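Local coordinates for protein apical membrane antigen AMA1 (PDB 4YIV) that serves as an essential microneme protein in host cell invasion, as part of the ring-shaped moving junction between parasite and host plasma membranes, at residues Y38-Q43 / A277-G282; E67-D72 / C184-E189; L81-T86 / G100-F105; V173-M178 / Y196-R201. All coordinates share one frame; numbering follows the deposited sequence.

Contact 1 (Y38-Q43 / A277-G282); sequences YVDLGQ and ASDQPG. Unlike the reference sequence in segment 277-282: Gly-282 (reference Trp).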
# COMPACT_ATOMS: atom_id res chain seq x y z
N TYR A 38 -6.53 0.49 -2.76
CA TYR A 38 -6.73 -0.49 -3.80
C TYR A 38 -6.66 0.21 -5.15
O TYR A 38 -5.82 -0.11 -6.00
CB TYR A 38 -8.06 -1.21 -3.59
CG TYR A 38 -8.37 -2.26 -4.62
CD1 TYR A 38 -7.76 -3.50 -4.59
CD2 TYR A 38 -9.30 -2.01 -5.62
CE1 TYR A 38 -8.07 -4.47 -5.55
CE2 TYR A 38 -9.62 -2.95 -6.56
CZ TYR A 38 -9.01 -4.18 -6.53
OH TYR A 38 -9.35 -5.11 -7.48
N VAL A 39 -7.53 1.20 -5.33
CA VAL A 39 -7.36 2.18 -6.39
C VAL A 39 -7.19 3.57 -5.77
O VAL A 39 -8.06 4.01 -5.01
CB VAL A 39 -8.56 2.20 -7.34
CG1 VAL A 39 -8.43 3.36 -8.34
CG2 VAL A 39 -8.66 0.83 -8.03
N ASP A 40 -6.08 4.23 -6.10
CA ASP A 40 -5.72 5.54 -5.55
C ASP A 40 -5.91 6.56 -6.64
O ASP A 40 -5.13 6.60 -7.59
CB ASP A 40 -4.27 5.56 -5.05
CG ASP A 40 -3.81 6.95 -4.57
OD1 ASP A 40 -4.59 7.95 -4.65
OD2 ASP A 40 -2.62 7.04 -4.15
N LEU A 41 -6.94 7.38 -6.50
CA LEU A 41 -7.23 8.50 -7.43
C LEU A 41 -7.73 9.71 -6.64
O LEU A 41 -8.84 10.20 -6.87
CB LEU A 41 -8.24 8.06 -8.49
CG LEU A 41 -7.71 6.97 -9.42
CD1 LEU A 41 -8.87 6.47 -10.29
CD2 LEU A 41 -6.59 7.48 -10.30
N GLY A 42 -6.95 10.14 -5.66
CA GLY A 42 -7.41 11.10 -4.66
C GLY A 42 -7.40 12.55 -5.13
O GLY A 42 -8.02 13.40 -4.49
N GLN A 43 -6.73 12.83 -6.24
CA GLN A 43 -6.60 14.20 -6.76
C GLN A 43 -6.99 14.32 -8.23
O GLN A 43 -7.28 13.33 -8.91
CB GLN A 43 -5.14 14.71 -6.58
CG GLN A 43 -4.90 15.24 -5.16
CD GLN A 43 -3.44 15.37 -4.70
OE1 GLN A 43 -3.20 15.61 -3.52
NE2 GLN A 43 -2.48 15.22 -5.61
N ALA A 277 -10.21 0.85 1.20
CA ALA A 277 -10.25 2.20 0.64
C ALA A 277 -9.94 2.18 -0.83
O ALA A 277 -8.91 1.69 -1.25
CB ALA A 277 -9.26 3.10 1.35
N SER A 278 -10.86 2.72 -1.63
CA SER A 278 -10.70 2.72 -3.06
C SER A 278 -11.47 3.87 -3.67
O SER A 278 -12.56 4.25 -3.23
CB SER A 278 -11.13 1.40 -3.69
OG SER A 278 -11.03 1.49 -5.10
N ASP A 279 -10.87 4.46 -4.69
CA ASP A 279 -11.38 5.70 -5.27
C ASP A 279 -12.03 5.45 -6.66
O ASP A 279 -12.23 6.39 -7.43
CB ASP A 279 -10.24 6.73 -5.41
CG ASP A 279 -9.62 7.13 -4.06
OD1 ASP A 279 -10.23 6.83 -3.00
OD2 ASP A 279 -8.52 7.77 -4.06
N GLN A 280 -12.30 4.19 -6.98
CA GLN A 280 -12.71 3.82 -8.35
C GLN A 280 -14.26 3.85 -8.46
O GLN A 280 -14.94 3.47 -7.52
CB GLN A 280 -12.19 2.44 -8.71
CG GLN A 280 -12.64 1.95 -10.09
CD GLN A 280 -11.66 2.23 -11.24
OE1 GLN A 280 -10.59 2.84 -11.06
NE2 GLN A 280 -12.04 1.78 -12.45
N PRO A 281 -14.80 4.31 -9.61
CA PRO A 281 -16.26 4.46 -9.76
C PRO A 281 -17.12 3.22 -9.39
O PRO A 281 -17.96 3.39 -8.52
CB PRO A 281 -16.42 4.84 -11.25
CG PRO A 281 -15.13 5.51 -11.63
CD PRO A 281 -14.05 4.89 -10.76
N GLY A 282 -16.94 2.02 -9.95
CA GLY A 282 -16.05 1.72 -11.05
C GLY A 282 -16.83 1.58 -12.35
O GLY A 282 -17.99 1.98 -12.43
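Val-39 and Asp-279 meet through their backbones, the amide N of Asp-279 donating to O of Val-39 at 2.9 Å. A second backbone bond runs from Tyr-38 N to Ala-277 O (3.1 Å), and together the two hold the loops against each other although their directions differ by 75°.

The side-chain bonding centres on Asp-279. Its chi1 of -63° sets CG beside the backbone N. OD2 accepts from the amide N of Leu-41 at 2.9 Å, met on the anti side of the carboxylate, and also from Gly-36 N, while OD1 pairs with Ser-293. Asp-40 OD1, which accepts from Ala-56 N, comes within 4.0 Å of Asp-279 OD2, and the hydroxyl of Ser-35 lies between these two oxygens and is shared by them. The backbone amides at both carboxylates, with that hydroxyl in between, would be expected to ease the closeness of two like charges.

Val-39 makes van der Waals contact with polar side chains: its CB rests 3.4 Å from Ser-278 OG and 3.9 Å from the aliphatic CB of Gln-280, and its CG1 lies 3.5 Å from Gln-280 OE1. Ser-278 OG also stands in plane at the edge of the Tyr-38 ring.

Gly-282, which differs from the natural sequence, appears to begin the engineered link in place of the DII loop. Here the contact sets the stem next to that shortened loop against the loop before strand 43-47, in the AMA1 family region of the PAN clan.

Contact 2 (E67-D72 / C184-E189); sequences ELQQPD and CSVKGE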
# COMPACT_ATOMS: atom_id res chain seq x y z
N GLU A 67 -2.46 -6.36 -12.56
CA GLU A 67 -2.52 -7.56 -13.36
C GLU A 67 -3.29 -7.28 -14.65
O GLU A 67 -4.42 -6.79 -14.58
CB GLU A 67 -3.22 -8.65 -12.55
CG GLU A 67 -3.50 -9.98 -13.27
CD GLU A 67 -4.31 -10.93 -12.38
OE1 GLU A 67 -3.73 -11.86 -11.78
OE2 GLU A 67 -5.53 -10.73 -12.27
N LEU A 68 -2.73 -7.65 -15.81
CA LEU A 68 -3.35 -7.32 -17.09
C LEU A 68 -4.10 -8.52 -17.66
O LEU A 68 -3.86 -9.65 -17.26
CB LEU A 68 -2.31 -6.85 -18.10
CG LEU A 68 -1.30 -5.81 -17.64
CD1 LEU A 68 -0.55 -5.29 -18.85
CD2 LEU A 68 -1.96 -4.68 -16.89
N GLN A 69 -5.01 -8.27 -18.60
CA GLN A 69 -5.77 -9.37 -19.24
C GLN A 69 -5.64 -9.31 -20.77
O GLN A 69 -6.64 -9.30 -21.50
CB GLN A 69 -7.24 -9.31 -18.80
CG GLN A 69 -7.51 -9.61 -17.29
CD GLN A 69 -7.18 -11.04 -16.88
OE1 GLN A 69 -7.25 -11.98 -17.68
NE2 GLN A 69 -6.82 -11.21 -15.61
N GLN A 70 -4.41 -9.18 -21.25
CA GLN A 70 -4.12 -9.19 -22.67
C GLN A 70 -4.23 -10.64 -23.16
O GLN A 70 -4.15 -11.56 -22.36
CB GLN A 70 -2.71 -8.66 -22.96
CG GLN A 70 -2.55 -7.12 -22.70
CD GLN A 70 -1.11 -6.70 -22.66
OE1 GLN A 70 -0.24 -7.48 -22.28
NE2 GLN A 70 -0.83 -5.47 -23.08
N PRO A 71 -4.37 -10.83 -24.48
CA PRO A 71 -4.30 -12.17 -25.07
C PRO A 71 -3.02 -12.88 -24.66
O PRO A 71 -1.97 -12.23 -24.59
CB PRO A 71 -4.29 -11.90 -26.58
CG PRO A 71 -4.97 -10.59 -26.73
CD PRO A 71 -4.59 -9.79 -25.50
N ASP A 72 -3.10 -14.19 -24.43
CA ASP A 72 -1.92 -14.96 -24.01
C ASP A 72 -1.13 -15.46 -25.20
O ASP A 72 -1.13 -16.66 -25.50
CB ASP A 72 -2.31 -16.15 -23.14
CG ASP A 72 -2.87 -15.73 -21.80
OD1 ASP A 72 -2.39 -14.72 -21.24
OD2 ASP A 72 -3.80 -16.42 -21.32
N CYS A 184 -13.65 -2.77 -21.80
CA CYS A 184 -12.37 -3.38 -22.01
C CYS A 184 -12.50 -4.86 -22.28
O CYS A 184 -13.53 -5.46 -21.99
CB CYS A 184 -11.46 -3.14 -20.79
SG CYS A 184 -12.08 -3.83 -19.24
N SER A 185 -11.42 -5.44 -22.81
CA SER A 185 -11.42 -6.84 -23.22
C SER A 185 -10.61 -7.75 -22.32
O SER A 185 -9.59 -7.37 -21.74
CB SER A 185 -10.87 -6.99 -24.65
OG SER A 185 -9.56 -6.47 -24.78
N VAL A 186 -11.09 -8.99 -22.22
CA VAL A 186 -10.36 -10.05 -21.53
C VAL A 186 -9.88 -11.09 -22.50
O VAL A 186 -10.71 -11.70 -23.18
CB VAL A 186 -11.23 -10.73 -20.47
CG1 VAL A 186 -10.50 -11.94 -19.86
CG2 VAL A 186 -11.60 -9.74 -19.42
N LYS A 187 -8.56 -11.29 -22.53
CA LYS A 187 -7.85 -12.12 -23.52
C LYS A 187 -8.35 -11.91 -24.95
O LYS A 187 -8.57 -12.85 -25.70
CB LYS A 187 -7.94 -13.60 -23.13
CG LYS A 187 -7.60 -13.81 -21.68
CD LYS A 187 -6.63 -14.95 -21.45
CE LYS A 187 -6.04 -14.87 -20.02
NZ LYS A 187 -5.04 -13.73 -19.84
N GLY A 188 -8.54 -10.64 -25.30
CA GLY A 188 -8.86 -10.26 -26.66
C GLY A 188 -10.34 -10.18 -27.02
O GLY A 188 -10.66 -9.81 -28.14
N GLU A 189 -11.22 -10.53 -26.08
CA GLU A 189 -12.66 -10.47 -26.30
C GLU A 189 -13.36 -9.44 -25.39
O GLU A 189 -13.21 -9.52 -24.16
CB GLU A 189 -13.27 -11.84 -26.04
CG GLU A 189 -12.56 -12.98 -26.76
CD GLU A 189 -13.49 -13.69 -27.73
OE1 GLU A 189 -14.26 -13.00 -28.44
OE2 GLU A 189 -13.45 -14.94 -27.77
O HOH W 1 -7.61 -8.39 -23.97
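Gln-69 to Pro-71 run past a type I' beta turn spanning Val-186 to Glu-189, and the backbones draw close enough to put the CA atoms of Pro-71 and Lys-187 3.9 Å apart. At the turn, Lys-187 N donates to O of Gln-69 at 3.0 Å. The same carbonyl takes a bond from a water, 2.8 Å from Gln-69 O, which also donates to Ser-185 OG and accepts from Gly-188 N. Lys-187 and Gly-188 both take positive phi, as a type I' turn requires, glycine being common at the third position. CG of Pro-71 packs against Gly-188, 3.8 Å from its N and close to its CA.

Lys-187 buries more surface in the contact than any other residue. Its CB starts away from the other loop, but bends at chi2 and chi4 (chi4 -73°) bring the ammonium back to Asp-72. There NZ forms a salt bridge with OD1 at 3.2 Å, on the syn side and 32° out of the carboxylate plane, while OD2 lies 3.0 Å from the methylene CE of Lys-187, so both oxygens meet the end of the lysine chain. A weak, long bond also runs from NZ to Gln-70 O (3.4 Å). Both charged residues are exposed, so solvent would be expected to moderate their attraction.

Gln-70 turns the other way, its NE2 held by the carbonyls of Leu-97 and Gly-99. Residues 67-72 leave strand 65-68, which pairs with strand 198-201, while the disulfide of Cys-184 with Cys-197 fastens the turn's loop close to the start of that second strand.

Contact 3 (L81-T86 / G100-F105); sequences LEDVPT and GFNLNF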
# COMPACT_ATOMS: atom_id res chain seq x y z
N LEU A 81 4.76 -3.40 -16.20
CA LEU A 81 6.01 -2.67 -16.19
C LEU A 81 6.65 -2.54 -17.59
O LEU A 81 7.62 -1.80 -17.77
CB LEU A 81 6.97 -3.32 -15.19
CG LEU A 81 6.53 -3.24 -13.72
CD1 LEU A 81 7.61 -3.84 -12.81
CD2 LEU A 81 6.15 -1.79 -13.28
N GLU A 82 6.10 -3.22 -18.59
CA GLU A 82 6.53 -2.99 -19.97
C GLU A 82 6.17 -1.56 -20.39
O GLU A 82 5.18 -0.99 -19.90
CB GLU A 82 5.86 -4.01 -20.93
CG GLU A 82 6.23 -5.45 -20.66
CD GLU A 82 7.45 -5.93 -21.42
OE1 GLU A 82 8.21 -6.75 -20.86
OE2 GLU A 82 7.64 -5.52 -22.59
N ASP A 83 6.96 -0.99 -21.31
CA ASP A 83 6.65 0.28 -21.93
C ASP A 83 5.23 0.39 -22.49
O ASP A 83 4.71 -0.59 -23.06
CB ASP A 83 7.62 0.53 -23.11
CG ASP A 83 8.96 1.12 -22.68
OD1 ASP A 83 9.16 1.41 -21.48
OD2 ASP A 83 9.81 1.32 -23.56
N VAL A 84 4.61 1.57 -22.37
CA VAL A 84 3.44 1.88 -23.20
C VAL A 84 3.83 1.70 -24.67
O VAL A 84 4.97 1.97 -25.07
CB VAL A 84 2.91 3.32 -22.98
CG1 VAL A 84 2.42 3.45 -21.51
CG2 VAL A 84 3.96 4.36 -23.28
N PRO A 85 2.89 1.22 -25.48
CA PRO A 85 3.20 0.88 -26.87
C PRO A 85 3.34 2.09 -27.73
O PRO A 85 2.70 3.12 -27.49
CB PRO A 85 1.99 0.05 -27.30
CG PRO A 85 0.86 0.60 -26.52
CD PRO A 85 1.49 0.91 -25.14
N THR A 86 4.17 1.97 -28.76
CA THR A 86 4.26 3.02 -29.78
C THR A 86 3.11 2.82 -30.75
O THR A 86 2.52 1.75 -30.77
CB THR A 86 5.57 2.92 -30.55
OG1 THR A 86 5.57 1.69 -31.29
CG2 THR A 86 6.77 2.96 -29.58
N GLY A 100 2.76 -2.21 -21.72
CA GLY A 100 2.32 -2.02 -20.35
C GLY A 100 2.10 -0.56 -20.03
O GLY A 100 1.60 0.22 -20.87
N PHE A 101 2.46 -0.18 -18.81
CA PHE A 101 2.09 1.11 -18.25
C PHE A 101 3.28 2.06 -18.15
O PHE A 101 3.09 3.24 -17.89
CB PHE A 101 1.51 0.96 -16.86
CG PHE A 101 0.09 0.42 -16.80
CD1 PHE A 101 -0.56 -0.08 -17.91
CD2 PHE A 101 -0.57 0.43 -15.60
CE1 PHE A 101 -1.86 -0.56 -17.79
CE2 PHE A 101 -1.83 -0.05 -15.47
CZ PHE A 101 -2.50 -0.54 -16.58
N ASN A 102 4.49 1.52 -18.31
CA ASN A 102 5.72 2.27 -18.15
C ASN A 102 5.91 3.42 -19.13
O ASN A 102 5.67 3.28 -20.32
CB ASN A 102 6.92 1.32 -18.23
CG ASN A 102 8.21 1.98 -17.83
OD1 ASN A 102 8.42 2.31 -16.67
ND2 ASN A 102 9.10 2.16 -18.80
N LEU A 103 6.36 4.55 -18.61
CA LEU A 103 6.59 5.72 -19.43
C LEU A 103 7.74 5.39 -20.38
O LEU A 103 8.80 4.98 -19.94
CB LEU A 103 6.92 6.90 -18.54
CG LEU A 103 7.27 8.24 -19.19
CD1 LEU A 103 6.75 9.36 -18.31
CD2 LEU A 103 8.77 8.34 -19.33
N ASN A 104 7.50 5.57 -21.67
CA ASN A 104 8.50 5.26 -22.69
C ASN A 104 9.24 6.44 -23.29
O ASN A 104 10.03 6.27 -24.21
CB ASN A 104 7.87 4.42 -23.80
CG ASN A 104 6.93 5.23 -24.67
OD1 ASN A 104 6.74 6.42 -24.46
ND2 ASN A 104 6.35 4.58 -25.67
N PHE A 105 8.99 7.63 -22.76
CA PHE A 105 9.65 8.83 -23.25
C PHE A 105 11.16 8.84 -23.02
O PHE A 105 11.67 8.17 -22.12
CB PHE A 105 9.06 10.08 -22.59
CG PHE A 105 7.59 10.27 -22.84
CD1 PHE A 105 6.97 9.74 -23.96
CD2 PHE A 105 6.81 10.99 -21.94
CE1 PHE A 105 5.61 9.92 -24.17
CE2 PHE A 105 5.46 11.16 -22.15
CZ PHE A 105 4.87 10.63 -23.27
O HOH W 2 3.97 5.91 -27.29
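Asp-83 CG stands anti to its carbonyl carbon (chi1 -83°) and Asn-102 CG anti to its backbone N (chi1 -169°), which sends the two polar groups toward each other. Carboxylate and amide are almost coplanar, 3° apart, and ND2 of Asn-102 meets OD1 of Asp-83 at 2.8 Å, nearly in line with the C-O bond.

Next to this pair the backbones form a single bridge. Val-84 N donates to Asn-102 O at 2.9 Å, while Asn-102 N reaches O of Glu-82. Gly-100 N binds Asp-83 O (2.9 Å). Gly-100 brings its CA to 3.1 Å from O of Glu-82, an approach made possible by the absence of a side chain. CB of Asn-102 is likewise close to a carbonyl, 3.2 Å from O of Leu-81.

Farther along, Asn-104 and Val-84 cross at about a right angle. CG2 of Val-84 lies 3.4 Å from Asn-104 CG, and ND2 makes a weak bond to Val-84 O; a water between ND2 and Pro-85 O adds a further link. CB of Asn-104 packs against the carboxylate of Asp-83. Just beyond, Thr-86 N-caps helix 87-93, so the contact closes the base of this short helical excursion.

Asp-83 OD1 also forms a salt bridge with Arg-112, and Asn-102 OD1 accepts from Ser-114 OG and is bonded to His-169 ND1. The amide of Asn-102 is thereby fixed in rotation by partners at both ends, and the amide and the guanidinium at Asp-83 OD1 would be expected to favour a charged carboxylate.

Contact 4 (V173-M178 / Y196-R201); sequences VSMQLM and YCFKPR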
# COMPACT_ATOMS: atom_id res chain seq x y z
N VAL A 173 0.66 5.31 -17.51
CA VAL A 173 -0.73 4.91 -17.28
C VAL A 173 -0.97 4.90 -15.78
O VAL A 173 -0.40 4.09 -15.07
CB VAL A 173 -1.05 3.53 -17.88
CG1 VAL A 173 -2.48 3.12 -17.60
CG2 VAL A 173 -0.83 3.54 -19.36
N SER A 174 -1.80 5.83 -15.29
CA SER A 174 -2.06 5.95 -13.88
C SER A 174 -3.36 5.25 -13.53
O SER A 174 -3.75 5.18 -12.38
CB SER A 174 -2.14 7.42 -13.48
OG SER A 174 -3.09 8.02 -14.33
N MET A 175 -4.04 4.72 -14.54
CA MET A 175 -5.23 3.90 -14.27
C MET A 175 -4.82 2.65 -13.52
O MET A 175 -3.70 2.16 -13.68
CB MET A 175 -5.95 3.49 -15.56
CG MET A 175 -6.44 4.69 -16.36
SD MET A 175 -7.48 4.18 -17.75
CE MET A 175 -6.27 3.50 -18.89
N GLN A 176 -5.73 2.15 -12.69
CA GLN A 176 -5.45 0.96 -11.88
C GLN A 176 -6.48 -0.18 -12.01
O GLN A 176 -6.19 -1.35 -11.69
CB GLN A 176 -5.33 1.39 -10.43
CG GLN A 176 -4.03 2.20 -10.19
CD GLN A 176 -4.23 3.23 -9.07
OE1 GLN A 176 -4.33 2.89 -7.89
NE2 GLN A 176 -4.38 4.49 -9.47
N LEU A 177 -7.69 0.16 -12.47
CA LEU A 177 -8.76 -0.82 -12.62
C LEU A 177 -9.62 -0.47 -13.82
O LEU A 177 -10.05 0.67 -13.96
CB LEU A 177 -9.64 -0.84 -11.38
CG LEU A 177 -10.85 -1.78 -11.37
CD1 LEU A 177 -10.42 -3.18 -11.35
CD2 LEU A 177 -11.71 -1.55 -10.13
N MET A 178 -9.82 -1.45 -14.69
CA MET A 178 -10.87 -1.34 -15.70
C MET A 178 -11.49 -2.71 -15.91
O MET A 178 -10.78 -3.73 -15.96
CB MET A 178 -10.32 -0.78 -17.00
CG MET A 178 -11.28 0.29 -17.54
SD MET A 178 -11.05 0.75 -19.25
CE MET A 178 -9.40 1.16 -19.09
N TYR A 196 -7.43 -3.54 -22.91
CA TYR A 196 -7.53 -4.75 -22.10
C TYR A 196 -7.97 -4.36 -20.69
O TYR A 196 -7.77 -3.23 -20.23
CB TYR A 196 -6.20 -5.50 -22.08
CG TYR A 196 -5.03 -4.57 -21.72
CD1 TYR A 196 -4.76 -4.23 -20.39
CD2 TYR A 196 -4.26 -3.99 -22.72
CE1 TYR A 196 -3.73 -3.35 -20.08
CE2 TYR A 196 -3.21 -3.11 -22.42
CZ TYR A 196 -2.95 -2.79 -21.10
OH TYR A 196 -1.91 -1.89 -20.83
N CYS A 197 -8.58 -5.32 -20.01
CA CYS A 197 -9.00 -5.15 -18.64
C CYS A 197 -7.78 -5.35 -17.75
O CYS A 197 -6.81 -6.00 -18.13
CB CYS A 197 -10.10 -6.15 -18.29
SG CYS A 197 -11.70 -5.84 -19.17
N PHE A 198 -7.85 -4.78 -16.56
CA PHE A 198 -6.75 -4.90 -15.60
C PHE A 198 -7.28 -4.55 -14.23
O PHE A 198 -8.29 -3.88 -14.12
CB PHE A 198 -5.57 -4.01 -15.98
CG PHE A 198 -5.93 -2.58 -16.28
CD1 PHE A 198 -5.95 -1.63 -15.28
CD2 PHE A 198 -6.22 -2.18 -17.59
CE1 PHE A 198 -6.29 -0.30 -15.55
CE2 PHE A 198 -6.54 -0.85 -17.88
CZ PHE A 198 -6.58 0.09 -16.86
N LYS A 199 -6.60 -5.00 -13.19
CA LYS A 199 -7.01 -4.70 -11.83
C LYS A 199 -5.80 -4.84 -10.90
O LYS A 199 -4.83 -5.56 -11.23
CB LYS A 199 -8.12 -5.64 -11.36
CG LYS A 199 -7.68 -7.08 -11.20
CD LYS A 199 -8.82 -7.99 -10.75
CE LYS A 199 -8.38 -9.46 -10.78
NZ LYS A 199 -9.54 -10.39 -10.65
N PRO A 200 -5.86 -4.17 -9.74
CA PRO A 200 -4.78 -4.28 -8.76
C PRO A 200 -4.77 -5.64 -8.11
O PRO A 200 -5.84 -6.22 -7.92
CB PRO A 200 -5.11 -3.19 -7.73
CG PRO A 200 -6.16 -2.29 -8.42
CD PRO A 200 -6.91 -3.25 -9.29
N ARG A 201 -3.59 -6.09 -7.73
CA ARG A 201 -3.47 -7.35 -7.06
C ARG A 201 -2.26 -7.42 -6.14
O ARG A 201 -1.26 -6.75 -6.35
CB ARG A 201 -3.30 -8.44 -8.13
CG ARG A 201 -3.78 -9.82 -7.74
CD ARG A 201 -5.24 -10.02 -8.14
NE ARG A 201 -5.59 -11.44 -8.21
CZ ARG A 201 -6.23 -12.10 -7.25
NH1 ARG A 201 -6.50 -13.39 -7.41
NH2 ARG A 201 -6.60 -11.49 -6.14
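The ring of Phe-198 is the main bump of this contact, pressed against the loop of Met-175 to Met-178 beside a single antiparallel bridge. Met-178 and Phe-198 are its hydrogen-bonded pair: Met-178 N donates to Phe-198 O at 2.9 Å, and Phe-198 N returns a bond to Met-178 O at 3.2 Å. The bridge runs along one edge of strand 198-201, whose other edge pairs with strand 65-68 in a small antiparallel sheet of domain I.

The hollow for the ring is lined by the loop. A chi1 of 50° sets Phe-198 CG between the backbone N and the carbonyl carbon. CB of Met-178 covers one face of the ring in a CH-pi contact, 4.1 Å from the centroid and 24° off the normal. The bend at chi3 returns Met-178 CE to the rim at CE2 (3.7 Å). At the edge, near the ring plane, sit Met-175 CB, 3.7 Å from CZ, and the carbonyl carbon of Gln-176. Phe-101 meets the ring edge-to-face, and Ile-66 and Leu-68 add to the packing from strand 65-68.

Further along, Pro-200 CD nestles at 3.1 Å from O of Gln-176. The side chain of Gln-176 folds back over its own loop, with NE2 bonded to Ser-174 O and OE1 bonded to Lys-64 NZ and Asp-40 N. Leu-177 is a second bump: its methyl CD1 presses on CB of Lys-199 at 3.4 Å, tighter than ordinary van der Waals contact.

From the N terminus, residues 38-43 open contact 1, whose loop shuts only at 277-282 and encloses the other three. Next, 67-72 opens contact 2, and within it contact 3 opens at 81-86 and closes at 100-105. Residues 173-178 then open contact 4 before 184-189 closes contact 2; since contact 4 closes at 196-201, contacts 2 and 4 cross. Both reach the sheet of strands 65-68 and 198-201. Phe-101 of contact 3 packs against contact 4 and meets Leu-68 of contact 2, while Gln-176 of contact 4 bonds to Asp-40 of contact 1. A weak bond from Gln-280 NE2 to Leu-177 O ties contact 4 also to the segment beside the shortened loop.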